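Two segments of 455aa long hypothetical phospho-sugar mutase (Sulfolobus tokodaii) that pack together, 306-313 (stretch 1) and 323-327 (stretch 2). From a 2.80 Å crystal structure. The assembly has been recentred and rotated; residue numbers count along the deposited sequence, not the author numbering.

Stretch 1 306-313: KVGSVDIA
Stretch 2, residues 323-327: AGFEE

The first turn of a helix packs against an extended strand of the same chain, the two running nearly antiparallel: their N-to-C directions differ by 170° and their axes approach to 8.8 Å. Stretch 1 enters as an extended loop, Lys-306 and Val-307 at phi/psi -61/166 and -81/133, and turns at the N-cap Gly-308 (141/122). At these angles a CB would jam against the carbonyl O of Val-307, so the backbone itself calls for glycine. From Ser-309 to Ala-313 phi/psi are helical, near -57/-49, and the first turn is closed by Ile-312 N to Gly-308 O (3.2 Å) and Ala-313 N to Ser-309 O (2.9 Å). Stretch 2 is extended, with Gly-324 at -150/162, Phe-325 at -170/164 and Glu-326 at -121/157, before Glu-327 bends to -69/-14. The register is set by two CA pairs, Ser-309 CA to Glu-326 CA at 7.1 Å and Ile-312 CA to Gly-324 CA at 6.8 Å.

Glu-326 is the centre of the contact. Its CB points toward the helix, and chi1 -73° (m), chi2 -140° (between wells) and chi3 88° carry the carboxylate to the helix N-terminus, where backbone NH groups are not yet used by the helix. Ser-309, with CB sideways and chi1 -68° (m), donates from OG to Glu-326 OE2 in a very short 2.4 Å hydrogen bond. The other carboxylate oxygen accepts a weak one, Gly-308 N to Glu-326 OE1, at 3.5 Å and 154°. Ser-309 N lies 3.4 Å from Glu-326 OE2, but its angle is too poor for a hydrogen bond. Val-307, chi1 167° (t), only grazes the same group, its CG1 4.3 Å from Glu-326 OE1.

Ile-312 supplies the apolar half. Its CB points toward the strand, and chi1 -69° (m) with chi2 177° (t) extends CD1 to 3.5 Å from Glu-326 CG, so a methyl packs on the aliphatic part of the glutamate while the carboxylate bonds beyond it. The same CD1 lies 3.9 Å from Phe-325 O, and Ile-312 CG2 lies 4.4 Å from Gly-324 CA. Gly-324 leaves room for that branch: an ideal CB there would point toward the helix, a tight 3.2 Å from Ile-312 CG2. Phe-325 points its CB away, as alternation along a strand requires, and with chi1 70° (p) and chi2 -87° its ring stays out of this contact. Together the stretches bury 211 Å².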

# COMPACT_ATOMS: atom_id res chain seq x y z
N LYS A 306 -0.07 -13.98 3.17
CA LYS A 306 -0.75 -13.81 1.89
C LYS A 306 -0.44 -12.44 1.32
O LYS A 306 0.08 -11.56 2.01
CB LYS A 306 -2.28 -13.92 2.07
CG LYS A 306 -2.74 -15.22 2.68
CD LYS A 306 -4.24 -15.25 3.06
CE LYS A 306 -4.62 -16.51 3.96
NZ LYS A 306 -4.22 -16.44 5.44
N VAL A 307 -0.76 -12.28 0.04
CA VAL A 307 -0.59 -11.02 -0.66
C VAL A 307 -1.80 -10.17 -0.28
O VAL A 307 -2.94 -10.64 -0.33
CB VAL A 307 -0.59 -11.24 -2.19
CG1 VAL A 307 -0.74 -9.91 -2.91
CG2 VAL A 307 0.68 -11.97 -2.61
N GLY A 308 -1.55 -8.91 0.09
CA GLY A 308 -2.64 -8.01 0.48
C GLY A 308 -2.28 -7.11 1.65
O GLY A 308 -1.94 -7.59 2.74
N SER A 309 -2.36 -5.79 1.43
CA SER A 309 -2.04 -4.79 2.45
C SER A 309 -2.98 -4.70 3.64
O SER A 309 -2.53 -4.58 4.78
CB SER A 309 -1.93 -3.41 1.79
OG SER A 309 -0.80 -3.36 0.94
N VAL A 310 -4.29 -4.72 3.39
CA VAL A 310 -5.26 -4.65 4.47
C VAL A 310 -4.98 -5.81 5.44
O VAL A 310 -4.82 -5.60 6.65
CB VAL A 310 -6.72 -4.79 3.94
CG1 VAL A 310 -7.71 -4.59 5.07
CG2 VAL A 310 -6.98 -3.80 2.80
N ASP A 311 -4.91 -7.02 4.90
CA ASP A 311 -4.64 -8.21 5.69
C ASP A 311 -3.38 -8.03 6.52
O ASP A 311 -3.36 -8.32 7.72
CB ASP A 311 -4.49 -9.42 4.78
CG ASP A 311 -5.83 -10.01 4.35
OD1 ASP A 311 -5.91 -10.52 3.19
OD2 ASP A 311 -6.78 -9.98 5.17
N ILE A 312 -2.31 -7.57 5.89
CA ILE A 312 -1.05 -7.36 6.57
C ILE A 312 -1.26 -6.40 7.74
O ILE A 312 -0.84 -6.69 8.87
CB ILE A 312 0.00 -6.75 5.61
CG1 ILE A 312 0.41 -7.81 4.58
CG2 ILE A 312 1.21 -6.19 6.39
CD1 ILE A 312 1.39 -7.29 3.54
N ALA A 313 -1.90 -5.27 7.48
CA ALA A 313 -2.13 -4.28 8.53
C ALA A 313 -2.71 -5.00 9.73
O ALA A 313 -2.25 -4.80 10.85
CB ALA A 313 -3.07 -3.18 8.04
N ALA A 323 6.98 -4.37 12.51
CA ALA A 323 6.53 -3.62 11.34
C ALA A 323 6.02 -4.58 10.27
O ALA A 323 6.03 -5.80 10.47
CB ALA A 323 7.68 -2.78 10.76
N GLY A 324 5.57 -4.04 9.15
CA GLY A 324 5.10 -4.87 8.07
C GLY A 324 5.38 -4.13 6.79
O GLY A 324 5.64 -2.93 6.83
N PHE A 325 5.39 -4.81 5.65
CA PHE A 325 5.59 -4.14 4.38
C PHE A 325 5.30 -5.06 3.19
O PHE A 325 5.19 -6.28 3.35
CB PHE A 325 7.00 -3.55 4.27
CG PHE A 325 8.10 -4.57 4.15
CD1 PHE A 325 8.68 -5.13 5.28
CD2 PHE A 325 8.57 -4.96 2.89
CE1 PHE A 325 9.72 -6.07 5.17
CE2 PHE A 325 9.59 -5.89 2.77
CZ PHE A 325 10.17 -6.45 3.91
N GLU A 326 5.14 -4.45 2.02
CA GLU A 326 4.89 -5.18 0.79
C GLU A 326 6.01 -4.83 -0.18
O GLU A 326 6.62 -3.78 -0.05
CB GLU A 326 3.56 -4.78 0.15
CG GLU A 326 2.33 -5.29 0.87
CD GLU A 326 1.25 -5.77 -0.11
OE1 GLU A 326 1.27 -6.97 -0.51
OE2 GLU A 326 0.38 -4.95 -0.49
N GLU A 327 6.25 -5.69 -1.16
CA GLU A 327 7.31 -5.44 -2.12
C GLU A 327 6.98 -4.27 -3.05
O GLU A 327 7.85 -3.73 -3.74
CB GLU A 327 7.58 -6.71 -2.93
CG GLU A 327 6.34 -7.46 -3.41
CD GLU A 327 5.66 -6.78 -4.59
OE1 GLU A 327 6.38 -6.38 -5.53
OE2 GLU A 327 4.41 -6.66 -4.58